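Local coordinates for hypothetical protein TTHA1785 (Thermus thermophilus, PDB 2EPG), which probably ligates RNA ends in RNA repair, joining a 3'-phosphate or 2',3'-cyclic phosphate to a 5'-hydroxyl at the expense of GTP, with manganese as cofactor, at residues Q255-Q258 / D259-R263; D45-A48 / E49-S53; F324-R327 / D328-L331. All coordinates share one frame; numbering follows the deposited sequence.

How the contacts relate
Along the chain the order is contact 2, contact 1, contact 3, and none touches another. Contact 2 (45-53) is the turn between helices 40-48 and 52-60; contact 1 (255-263) lies within helix 250-265; contact 3 (324-331) is the short helix 326-329 that leads into strand 332-347. Centre to centre, contacts 1 and 2 are about 29 Å apart; contact 3 is about 43 Å from contact 1 and about 48 Å from contact 2, across the chain's centre from both. Helix 288-321 packs against contacts 1 and 3. Between side chains, C257 lies about 8 Å from D106 (predicted manganese ligand) and D45 about 9 Å from G413 (predicted GMP-binding); contact 3 lies away from the predicted sites.

Contact 1. Residues Q255-Q258 / D259-R263; sequences QVCQ and DYVER
Q255 NE2 donates to D259 OD2 over 2.8 Å in a nearly straight bond (166° at the hydrogen), one helical turn apart in helix 250-265. The acceptor lies in the Q255 amide plane, yet the amide meets OD2 from above the carboxylate plane, the two planes being 41° apart. With CG anti to the backbone N (chi1 -167°) and a bend at chi2, Q255 swings its amide round to the aspartate. The other carboxylate oxygen, D259 OD1, is hydrogen-bonded to S196 OG. D259 N also gives its hydrogen to Q255 O at 2.8 Å.

On the buried side V256 and Y260 lie side by side, V256 CG1 4.0 Å from Y260 CD1, while V256 O sits at the ring edge. The phenol oxygen bonds to K194 O, and the ring meets that of Y293. C257 SG and V261 CG2 touch at 4.1 Å; their side chains also reach F105 and Y80 respectively, and C257 lies about 8 Å, side chain to side chain, from D106, a predicted manganese ligand.

The two oxygens of D259 thus take different partners, the Q255 amide and the S196 hydroxyl, which is likely to hold the group's rotation and favour its ionised form.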
loop_
_atom_site.group_PDB
_atom_site.type_symbol
_atom_site.label_atom_id
_atom_site.label_comp_id
_atom_site.label_asym_id
_atom_site.label_seq_id
_atom_site.Cartn_x
_atom_site.Cartn_y
_atom_site.Cartn_z
ATOM N N GLN A 255 -4.389 -6.692 -14.972
ATOM C CA GLN A 255 -4.483 -7.810 -15.911
ATOM C C GLN A 255 -4.006 -9.109 -15.275
ATOM O O GLN A 255 -4.647 -10.137 -15.421
ATOM C CB GLN A 255 -3.666 -7.522 -17.180
ATOM C CG GLN A 255 -3.949 -8.483 -18.342
ATOM C CD GLN A 255 -5.415 -8.503 -18.718
ATOM O OE1 GLN A 255 -5.991 -7.471 -19.023
ATOM N NE2 GLN A 255 -6.027 -9.680 -18.684
ATOM N N VAL A 256 -2.877 -9.062 -14.569
ATOM C CA VAL A 256 -2.351 -10.245 -13.897
ATOM C C VAL A 256 -3.377 -10.829 -12.922
ATOM O O VAL A 256 -3.500 -12.054 -12.779
ATOM C CB VAL A 256 -1.042 -9.918 -13.125
ATOM C CG1 VAL A 256 -0.680 -11.075 -12.184
ATOM C CG2 VAL A 256 0.082 -9.685 -14.103
ATOM N N CYS A 257 -4.124 -9.963 -12.252
ATOM C CA CYS A 257 -5.126 -10.444 -11.313
ATOM C C CYS A 257 -6.222 -11.168 -12.086
ATOM O O CYS A 257 -6.651 -12.260 -11.709
ATOM C CB CYS A 257 -5.723 -9.278 -10.509
ATOM S SG CYS A 257 -6.971 -9.765 -9.255
ATOM N N GLN A 258 -6.659 -10.552 -13.178
ATOM C CA GLN A 258 -7.708 -11.112 -14.030
ATOM C C GLN A 258 -7.291 -12.445 -14.637
ATOM O O GLN A 258 -8.045 -13.409 -14.608
ATOM C CB GLN A 258 -8.051 -10.133 -15.153
ATOM C CG GLN A 258 -9.052 -10.675 -16.155
ATOM C CD GLN A 258 -10.459 -10.764 -15.594
ATOM O OE1 GLN A 258 -11.091 -9.741 -15.318
ATOM N NE2 GLN A 258 -10.957 -11.988 -15.415
ATOM N N ASP A 259 -6.081 -12.488 -15.184
ATOM C CA ASP A 259 -5.544 -13.697 -15.804
ATOM C C ASP A 259 -5.564 -14.876 -14.843
ATOM O O ASP A 259 -5.950 -15.983 -15.214
ATOM C CB ASP A 259 -4.098 -13.478 -16.258
ATOM C CG ASP A 259 -3.970 -12.485 -17.405
ATOM O OD1 ASP A 259 -2.834 -12.033 -17.664
ATOM O OD2 ASP A 259 -4.988 -12.165 -18.056
ATOM N N TYR A 260 -5.146 -14.644 -13.602
ATOM C CA TYR A 260 -5.089 -15.729 -12.634
ATOM C C TYR A 260 -6.369 -16.088 -11.911
ATOM O O TYR A 260 -6.544 -17.236 -11.527
ATOM C CB TYR A 260 -3.948 -15.490 -11.641
ATOM C CG TYR A 260 -2.599 -15.788 -12.272
ATOM C CD1 TYR A 260 -1.864 -14.785 -12.898
ATOM C CD2 TYR A 260 -2.111 -17.097 -12.320
ATOM C CE1 TYR A 260 -0.674 -15.073 -13.564
ATOM C CE2 TYR A 260 -0.927 -17.405 -12.983
ATOM C CZ TYR A 260 -0.218 -16.388 -13.604
ATOM O OH TYR A 260 0.935 -16.691 -14.269
ATOM N N VAL A 261 -7.265 -15.127 -11.715
ATOM C CA VAL A 261 -8.524 -15.455 -11.067
ATOM C C VAL A 261 -9.196 -16.510 -11.946
ATOM O O VAL A 261 -9.584 -17.579 -11.459
ATOM C CB VAL A 261 -9.484 -14.241 -10.963
ATOM C CG1 VAL A 261 -10.884 -14.726 -10.604
ATOM C CG2 VAL A 261 -8.993 -13.266 -9.904
ATOM N N GLU A 262 -9.321 -16.216 -13.241
ATOM C CA GLU A 262 -9.967 -17.157 -14.148
ATOM C C GLU A 262 -9.183 -18.447 -14.300
ATOM O O GLU A 262 -9.772 -19.515 -14.424
ATOM C CB GLU A 262 -10.250 -16.515 -15.520
ATOM C CG GLU A 262 -9.176 -15.607 -16.075
ATOM C CD GLU A 262 -9.648 -14.861 -17.326
ATOM O OE1 GLU A 262 -10.579 -14.023 -17.217
ATOM O OE2 GLU A 262 -9.091 -15.114 -18.421
ATOM N N ARG A 263 -7.858 -18.365 -14.267
ATOM C CA ARG A 263 -7.063 -19.572 -14.367
ATOM C C ARG A 263 -7.288 -20.404 -13.095
ATOM O O ARG A 263 -7.360 -21.629 -13.160
ATOM C CB ARG A 263 -5.578 -19.235 -14.536
ATOM C CG ARG A 263 -4.704 -20.479 -14.665
ATOM C CD ARG A 263 -3.240 -20.181 -14.972
ATOM N NE ARG A 263 -2.475 -21.430 -14.981
ATOM C CZ ARG A 263 -1.150 -21.518 -14.930
ATOM N NH1 ARG A 263 -0.574 -22.713 -14.942
ATOM N NH2 ARG A 263 -0.400 -20.426 -14.867
#

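Contact 2. Residues D45-A48 / E49-S53; sequences DLEA and ENYAS
L46 O receives two backbone hydrogens, from E49 N at 2.8 Å and Y51 N at 3.0 Å, and they arrive from opposite faces of the carbonyl plane. E49 N stands well above that plane, whereas Y51 N is tilted less steeply. N50 N donates to E47 O over 3.1 Å. The bonds Y51 N to L46 O and N50 N to E47 O, with N50 at positive phi (67°) as the C-prime residue, define a Schellman motif that ends helix 40-48.

The Y51 ring then folds back over the helix end. One face lies over E47 CA, which is 3.3 Å from Y51 CE2, and the phenol oxygen OH comes alongside the aliphatic part of E47, 3.1 Å from E47 CG. The E47 carboxylate is turned 81° against the ring plane. L46 CB also meets Y51 CD2 at 3.9 Å. Y51 has its CG beside the backbone N (chi1 -60°), which turns the ring back toward the preceding helix.

Further out, a type I' turn spans E49 to A52, and Y51 takes the N-cap position of helix 52-60. F13 meets the Y51 ring edge-to-face. Replacing Y51 with an alanine would probably leave L46 CB and the E47 methylenes without their aromatic partner and F13 without its ring contact.

The Schellman bonds occupy carbonyls outside the usual helical pattern, and the tyrosine lays its ring and phenol oxygen against the same last turn, so backbone bonds and a side chain both close over the end of helix 40-48.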
loop_
_atom_site.group_PDB
_atom_site.type_symbol
_atom_site.label_atom_id
_atom_site.label_comp_id
_atom_site.label_asym_id
_atom_site.label_seq_id
_atom_site.Cartn_x
_atom_site.Cartn_y
_atom_site.Cartn_z
ATOM N N ASP A 45 -21.185 1.871 12.055
ATOM C CA ASP A 45 -21.139 1.959 10.608
ATOM C C ASP A 45 -21.304 0.575 9.973
ATOM O O ASP A 45 -22.038 0.410 8.996
ATOM C CB ASP A 45 -19.811 2.581 10.184
ATOM C CG ASP A 45 -19.891 3.258 8.835
ATOM O OD1 ASP A 45 -20.313 2.597 7.859
ATOM O OD2 ASP A 45 -19.529 4.451 8.755
ATOM N N LEU A 46 -20.616 -0.415 10.534
ATOM C CA LEU A 46 -20.687 -1.789 10.039
ATOM C C LEU A 46 -22.065 -2.387 10.298
ATOM O O LEU A 46 -22.610 -3.113 9.466
ATOM C CB LEU A 46 -19.626 -2.647 10.728
ATOM C CG LEU A 46 -18.222 -2.763 10.126
ATOM C CD1 LEU A 46 -17.814 -1.501 9.377
ATOM C CD2 LEU A 46 -17.259 -3.070 11.263
ATOM N N GLU A 47 -22.616 -2.073 11.464
ATOM C CA GLU A 47 -23.930 -2.564 11.867
ATOM C C GLU A 47 -25.001 -2.124 10.867
ATOM O O GLU A 47 -25.890 -2.895 10.509
ATOM C CB GLU A 47 -24.250 -2.040 13.271
ATOM C CG GLU A 47 -25.489 -2.623 13.920
ATOM C CD GLU A 47 -26.762 -2.143 13.266
ATOM O OE1 GLU A 47 -26.892 -0.913 13.058
ATOM O OE2 GLU A 47 -27.633 -2.992 12.969
ATOM N N ALA A 48 -24.902 -0.884 10.410
ATOM C CA ALA A 48 -25.859 -0.358 9.453
ATOM C C ALA A 48 -25.669 -1.036 8.108
ATOM O O ALA A 48 -26.561 -1.009 7.260
ATOM C CB ALA A 48 -25.673 1.145 9.305
ATOM N N GLU A 49 -24.501 -1.645 7.921
ATOM C CA GLU A 49 -24.170 -2.322 6.669
ATOM C C GLU A 49 -24.553 -3.797 6.730
ATOM O O GLU A 49 -24.214 -4.573 5.833
ATOM C CB GLU A 49 -22.668 -2.199 6.397
ATOM C CG GLU A 49 -22.291 -2.317 4.933
ATOM C CD GLU A 49 -22.719 -1.095 4.132
ATOM O OE1 GLU A 49 -22.569 -1.104 2.888
ATOM O OE2 GLU A 49 -23.202 -0.117 4.749
ATOM N N ASN A 50 -25.263 -4.172 7.790
ATOM C CA ASN A 50 -25.677 -5.556 7.993
ATOM C C ASN A 50 -24.456 -6.439 8.244
ATOM O O ASN A 50 -24.559 -7.666 8.238
ATOM C CB ASN A 50 -26.454 -6.083 6.780
ATOM C CG ASN A 50 -27.963 -5.961 6.949
ATOM O OD1 ASN A 50 -28.515 -4.858 7.006
ATOM N ND2 ASN A 50 -28.638 -7.106 7.036
ATOM N N TYR A 51 -23.307 -5.798 8.459
ATOM C CA TYR A 51 -22.053 -6.493 8.723
ATOM C C TYR A 51 -21.561 -7.275 7.510
ATOM O O TYR A 51 -20.893 -8.295 7.648
ATOM C CB TYR A 51 -22.224 -7.440 9.912
ATOM C CG TYR A 51 -22.626 -6.750 11.200
ATOM C CD1 TYR A 51 -23.776 -7.138 11.891
ATOM C CD2 TYR A 51 -21.844 -5.733 11.746
ATOM C CE1 TYR A 51 -24.138 -6.533 13.097
ATOM C CE2 TYR A 51 -22.195 -5.122 12.951
ATOM C CZ TYR A 51 -23.345 -5.529 13.621
ATOM O OH TYR A 51 -23.699 -4.936 14.813
ATOM N N ALA A 52 -21.885 -6.785 6.321
ATOM C CA ALA A 52 -21.494 -7.443 5.082
ATOM C C ALA A 52 -19.991 -7.720 4.976
ATOM O O ALA A 52 -19.571 -8.843 4.676
ATOM C CB ALA A 52 -21.954 -6.608 3.900
ATOM N N SER A 53 -19.177 -6.700 5.219
ATOM C CA SER A 53 -17.739 -6.880 5.123
ATOM C C SER A 53 -17.243 -7.924 6.119
ATOM O O SER A 53 -16.274 -8.634 5.854
ATOM C CB SER A 53 -17.023 -5.538 5.333
ATOM O OG SER A 53 -17.307 -4.989 6.607
#

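Contact 3. Residues F324-R327 / D328-L331; sequences FTPR and DHGL
T325 and D328 cross obliquely at the start of helix 326-329, and one carboxylate oxygen does most of the work. D328 OD2 accepts from T325 OG1 at 2.7 Å, with the hydroxyl far above the carboxylate plane, and from T325 N at 3.0 Å, on the anti side and 17° out of that plane. T325 holds OG1 between its backbone N and carbonyl carbon (chi1 61°), where the hydroxyl faces D328. In return D328 N makes a weak bond to T325 OG1 at 3.2 Å. This reciprocal pairing is a capping box with T325 as N-cap; two donors on one oxygen limit how the carboxylate can turn and probably favour its charged form.

The second pair is P326 and H329. The imidazole stands with a face toward the proline: P326 CA lies 3.8 Å from the ring centroid and 22° off its normal, a CH-pi contact. L331 CD1 covers the opposite face, offset toward the rim. In the ring plane L331 N donates to H329 ND1 over 2.9 Å, which makes ND1 an acceptor. NE2 is hydrogen-bonded to E320 OE2, so both ring nitrogens have partners and the imidazole's rotation is fixed. F324 CB meets H329 CB at 4.1 Å, and the F324 ring presents its edge to D328 CB.

H329 N donates to T325 O, and G330 N to P326 O, after which G330, at positive phi, leaves the helix. The short helix touches both helix 288-321, through E320 on P326 and F319 on H329, and strand 110-119, where L118 meets F324 and H329 and the backbone of H117 bonds that of H329; R126 makes a cation-pi contact with F324, and the chain runs on into strand 332-347.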
loop_
_atom_site.group_PDB
_atom_site.type_symbol
_atom_site.label_atom_id
_atom_site.label_comp_id
_atom_site.label_asym_id
_atom_site.label_seq_id
_atom_site.Cartn_x
_atom_site.Cartn_y
_atom_site.Cartn_z
ATOM N N PHE A 324 14.357 25.339 -7.313
ATOM C CA PHE A 324 14.903 24.718 -6.116
ATOM C C PHE A 324 15.984 23.734 -6.523
ATOM O O PHE A 324 15.691 22.713 -7.152
ATOM C CB PHE A 324 13.813 23.983 -5.331
ATOM C CG PHE A 324 12.738 24.878 -4.801
ATOM C CD1 PHE A 324 11.502 24.948 -5.429
ATOM C CD2 PHE A 324 12.955 25.649 -3.670
ATOM C CE1 PHE A 324 10.496 25.769 -4.938
ATOM C CE2 PHE A 324 11.955 26.477 -3.164
ATOM C CZ PHE A 324 10.719 26.538 -3.801
ATOM N N THR A 325 17.229 24.034 -6.159
ATOM C CA THR A 325 18.350 23.162 -6.488
ATOM C C THR A 325 18.277 21.890 -5.646
ATOM O O THR A 325 17.551 21.837 -4.658
ATOM C CB THR A 325 19.702 23.838 -6.184
ATOM O OG1 THR A 325 19.777 24.132 -4.784
ATOM C CG2 THR A 325 19.851 25.142 -6.981
ATOM N N PRO A 326 19.041 20.856 -6.021
ATOM C CA PRO A 326 19.020 19.612 -5.255
ATOM C C PRO A 326 19.337 19.843 -3.787
ATOM O O PRO A 326 18.772 19.187 -2.920
ATOM C CB PRO A 326 20.074 18.760 -5.958
ATOM C CG PRO A 326 19.886 19.146 -7.380
ATOM C CD PRO A 326 19.794 20.675 -7.275
ATOM N N ARG A 327 20.233 20.779 -3.497
ATOM C CA ARG A 327 20.558 21.029 -2.102
ATOM C C ARG A 327 19.485 21.881 -1.433
ATOM O O ARG A 327 19.363 21.874 -0.216
ATOM C CB ARG A 327 21.967 21.644 -1.957
ATOM C CG ARG A 327 22.160 23.076 -2.412
ATOM C CD ARG A 327 23.657 23.336 -2.692
ATOM N NE ARG A 327 24.532 22.709 -1.695
ATOM C CZ ARG A 327 25.859 22.595 -1.807
ATOM N NH1 ARG A 327 26.555 22.005 -0.838
ATOM N NH2 ARG A 327 26.496 23.062 -2.880
ATOM N N ASP A 328 18.689 22.594 -2.225
ATOM C CA ASP A 328 17.605 23.395 -1.660
ATOM C C ASP A 328 16.462 22.464 -1.252
ATOM O O ASP A 328 15.997 22.479 -0.109
ATOM C CB ASP A 328 17.013 24.387 -2.676
ATOM C CG ASP A 328 17.878 25.617 -2.898
ATOM O OD1 ASP A 328 18.445 26.146 -1.918
ATOM O OD2 ASP A 328 17.964 26.067 -4.064
ATOM N N HIS A 329 16.000 21.655 -2.200
ATOM C CA HIS A 329 14.865 20.796 -1.906
ATOM C C HIS A 329 15.183 19.538 -1.123
ATOM O O HIS A 329 14.364 19.096 -0.335
ATOM C CB HIS A 329 14.078 20.479 -3.190
ATOM C CG HIS A 329 14.789 19.592 -4.166
ATOM N ND1 HIS A 329 15.166 18.300 -3.868
ATOM C CD2 HIS A 329 15.111 19.783 -5.470
ATOM C CE1 HIS A 329 15.683 17.732 -4.944
ATOM N NE2 HIS A 329 15.661 18.611 -5.930
ATOM N N GLY A 330 16.376 18.984 -1.314
ATOM C CA GLY A 330 16.757 17.772 -0.607
ATOM C C GLY A 330 15.638 16.746 -0.478
ATOM O O GLY A 330 15.444 16.199 0.601
ATOM N N LEU A 331 14.912 16.488 -1.570
ATOM C CA LEU A 331 13.808 15.527 -1.571
ATOM C C LEU A 331 14.257 14.069 -1.408
ATOM O O LEU A 331 14.681 13.419 -2.360
ATOM C CB LEU A 331 12.995 15.679 -2.858
ATOM C CG LEU A 331 12.009 16.854 -2.842
ATOM C CD1 LEU A 331 11.676 17.303 -4.267
ATOM C CD2 LEU A 331 10.748 16.423 -2.086
#